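Local coordinates for protein separin (Saccharomyces cerevisiae, PDB 5U1T) that cleaves the SCC1 subunit of cohesin at the onset of anaphase, as a caspase-like cysteine protease that securin holds inactive until then, at residues Glu1193-Thr1198 with Leu1529-Asp1534. Numbering follows the deposited sequence.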
loop_
_atom_site.group_PDB
_atom_site.type_symbol
_atom_site.label_atom_id
_atom_site.label_comp_id
_atom_site.label_asym_id
_atom_site.label_seq_id
_atom_site.Cartn_x
_atom_site.Cartn_y
_atom_site.Cartn_z
ATOM N N GLU A 1193 33.120 19.365 25.808
ATOM C CA GLU A 1193 33.141 20.341 26.897
ATOM C C GLU A 1193 33.781 21.643 26.451
ATOM O O GLU A 1193 33.226 22.717 26.660
ATOM C CB GLU A 1193 33.889 19.802 28.117
ATOM C CG GLU A 1193 33.071 18.881 29.022
ATOM C CD GLU A 1193 33.917 18.229 30.117
ATOM O OE1 GLU A 1193 34.730 18.945 30.751
ATOM O OE2 GLU A 1193 33.786 17.003 30.333
ATOM N N SER A 1194 34.970 21.550 25.865
ATOM C CA SER A 1194 35.614 22.721 25.294
ATOM C C SER A 1194 34.717 23.374 24.228
ATOM O O SER A 1194 34.615 24.597 24.167
ATOM C CB SER A 1194 36.972 22.355 24.696
ATOM O OG SER A 1194 37.575 23.494 24.100
ATOM N N ASN A 1195 34.078 22.556 23.397
ATOM C CA ASN A 1195 33.157 23.072 22.388
ATOM C C ASN A 1195 32.120 23.947 23.063
ATOM O O ASN A 1195 31.884 25.093 22.663
ATOM C CB ASN A 1195 32.491 21.936 21.623
ATOM C CG ASN A 1195 33.243 21.562 20.370
ATOM O OD1 ASN A 1195 34.248 22.160 20.054
ATOM N ND2 ASN A 1195 32.760 20.563 19.658
ATOM N N GLN A 1196 31.537 23.385 24.115
ATOM C CA GLN A 1196 30.618 24.077 25.003
ATOM C C GLN A 1196 31.140 25.434 25.494
ATOM O O GLN A 1196 30.424 26.438 25.431
ATOM C CB GLN A 1196 30.319 23.181 26.193
ATOM C CG GLN A 1196 29.726 23.890 27.349
ATOM C CD GLN A 1196 28.239 23.878 27.250
ATOM O OE1 GLN A 1196 27.650 22.831 26.947
ATOM N NE2 GLN A 1196 27.604 25.037 27.469
ATOM N N THR A 1197 32.381 25.468 25.976
ATOM C CA THR A 1197 32.978 26.697 26.517
ATOM C C THR A 1197 33.065 27.783 25.458
ATOM O O THR A 1197 33.265 28.956 25.754
ATOM C CB THR A 1197 34.400 26.456 27.065
ATOM O OG1 THR A 1197 35.243 25.996 26.003
ATOM C CG2 THR A 1197 34.392 25.435 28.192
ATOM N N THR A 1198 32.893 27.360 24.215
ATOM C CA THR A 1198 33.166 28.186 23.067
ATOM C C THR A 1198 31.916 28.940 22.587
ATOM O O THR A 1198 32.020 30.069 22.101
ATOM C CB THR A 1198 33.775 27.300 21.963
ATOM O OG1 THR A 1198 35.187 27.545 21.891
ATOM C CG2 THR A 1198 33.114 27.511 20.622
ATOM N N LEU A 1529 39.554 20.366 13.884
ATOM C CA LEU A 1529 38.858 19.164 14.323
ATOM C C LEU A 1529 37.744 19.461 15.316
ATOM O O LEU A 1529 36.857 18.651 15.502
ATOM C CB LEU A 1529 39.847 18.184 14.948
ATOM C CG LEU A 1529 40.884 17.543 14.043
ATOM C CD1 LEU A 1529 41.892 16.841 14.925
ATOM C CD2 LEU A 1529 40.249 16.574 13.063
ATOM N N TRP A 1530 37.807 20.623 15.955
ATOM C CA TRP A 1530 36.778 21.043 16.905
ATOM C C TRP A 1530 36.707 22.568 16.967
ATOM O O TRP A 1530 37.347 23.240 16.162
ATOM C CB TRP A 1530 37.051 20.460 18.287
ATOM C CG TRP A 1530 38.488 20.574 18.694
ATOM C CD1 TRP A 1530 39.128 21.694 19.131
ATOM C CD2 TRP A 1530 39.464 19.523 18.712
ATOM N NE1 TRP A 1530 40.445 21.407 19.419
ATOM C CE2 TRP A 1530 40.675 20.082 19.164
ATOM C CE3 TRP A 1530 39.427 18.163 18.390
ATOM C CZ2 TRP A 1530 41.834 19.333 19.303
ATOM C CZ3 TRP A 1530 40.580 17.422 18.519
ATOM C CH2 TRP A 1530 41.769 18.006 18.977
ATOM N N ASP A 1531 35.943 23.117 17.908
ATOM C CA ASP A 1531 35.822 24.568 17.985
ATOM C C ASP A 1531 37.079 25.164 18.587
ATOM O O ASP A 1531 37.672 24.597 19.508
ATOM C CB ASP A 1531 34.605 25.015 18.808
ATOM C CG ASP A 1531 33.292 24.412 18.323
ATOM O OD1 ASP A 1531 33.195 24.012 17.142
ATOM O OD2 ASP A 1531 32.353 24.339 19.147
ATOM N N VAL A 1532 37.477 26.314 18.055
ATOM C CA VAL A 1532 38.653 27.030 18.524
ATOM C C VAL A 1532 38.291 28.465 18.908
ATOM O O VAL A 1532 37.312 28.999 18.411
ATOM C CB VAL A 1532 39.731 27.039 17.454
ATOM C CG1 VAL A 1532 40.264 25.646 17.257
ATOM C CG2 VAL A 1532 39.159 27.571 16.151
ATOM N N THR A 1533 39.054 29.081 19.801
ATOM C CA THR A 1533 38.733 30.427 20.272
ATOM C C THR A 1533 39.608 31.475 19.568
ATOM O O THR A 1533 40.746 31.189 19.186
ATOM C CB THR A 1533 38.890 30.537 21.801
ATOM O OG1 THR A 1533 40.263 30.300 22.175
ATOM C CG2 THR A 1533 37.981 29.535 22.501
ATOM N N ASP A 1534 39.089 32.693 19.416
ATOM C CA ASP A 1534 39.545 33.563 18.324
ATOM C C ASP A 1534 40.967 34.118 18.449
ATOM O O ASP A 1534 41.710 34.080 17.467
ATOM C CB ASP A 1534 38.526 34.712 18.097
ATOM C CG ASP A 1534 38.721 35.906 19.025
ATOM O OD1 ASP A 1534 38.350 35.832 20.214
ATOM O OD2 ASP A 1534 39.202 36.958 18.548
#
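Asn1195, on helix 1180-1198, meets Asp1531 in the loop that follows strand 1524-1528 of the caspase-like catalytic domain, their CA atoms 5.4 Å apart, and Thr1198, one turn further on, comes beside Thr1533. In this loop Leu1529 and Trp1530 form backbone hydrogen bonds with Ala1584 and Ser1498, whereas the N-H of Asp1531 finds its acceptor in a side chain. Asp1531 N donates to Asn1195 OD1 over 2.9 Å at a fairly straight 156°, with the donor close to the carbonyl plane. The Asn1195 amide also lies over the Asp1531 carboxylate, the two planes stacked 25° apart. Asp1531 CG stands anti to its carbonyl carbon and beside its own backbone N (chi1 -55°), which brings it to the side of the N-H that Asn1195 accepts. An alanine in place of Asn1195 would probably leave the Asp1531 N-H without this acceptor and the carboxylate without its stacked amide. The stack brings two acceptors together, Asn1195 OD1 and Asp1531 OD2, and is thus not itself a hydrogen bond; Asp1531 OD1 bonds instead to Ser1498 OG. The Asp1531 side chain lies about 4 Å from that of Cys1497, the probable catalytic cysteine, which places the contact beside the probable active site. Beta-branched Thr1198 offers its methyl CG2 to Asp1531 CB at 3.4 Å. The Thr1533 hydroxyl is hydrogen-bonded to an acidic side chain on the chain of another protein, while its methyl CG2 rests 3.5 Å from OG1, the other branch of Thr1198.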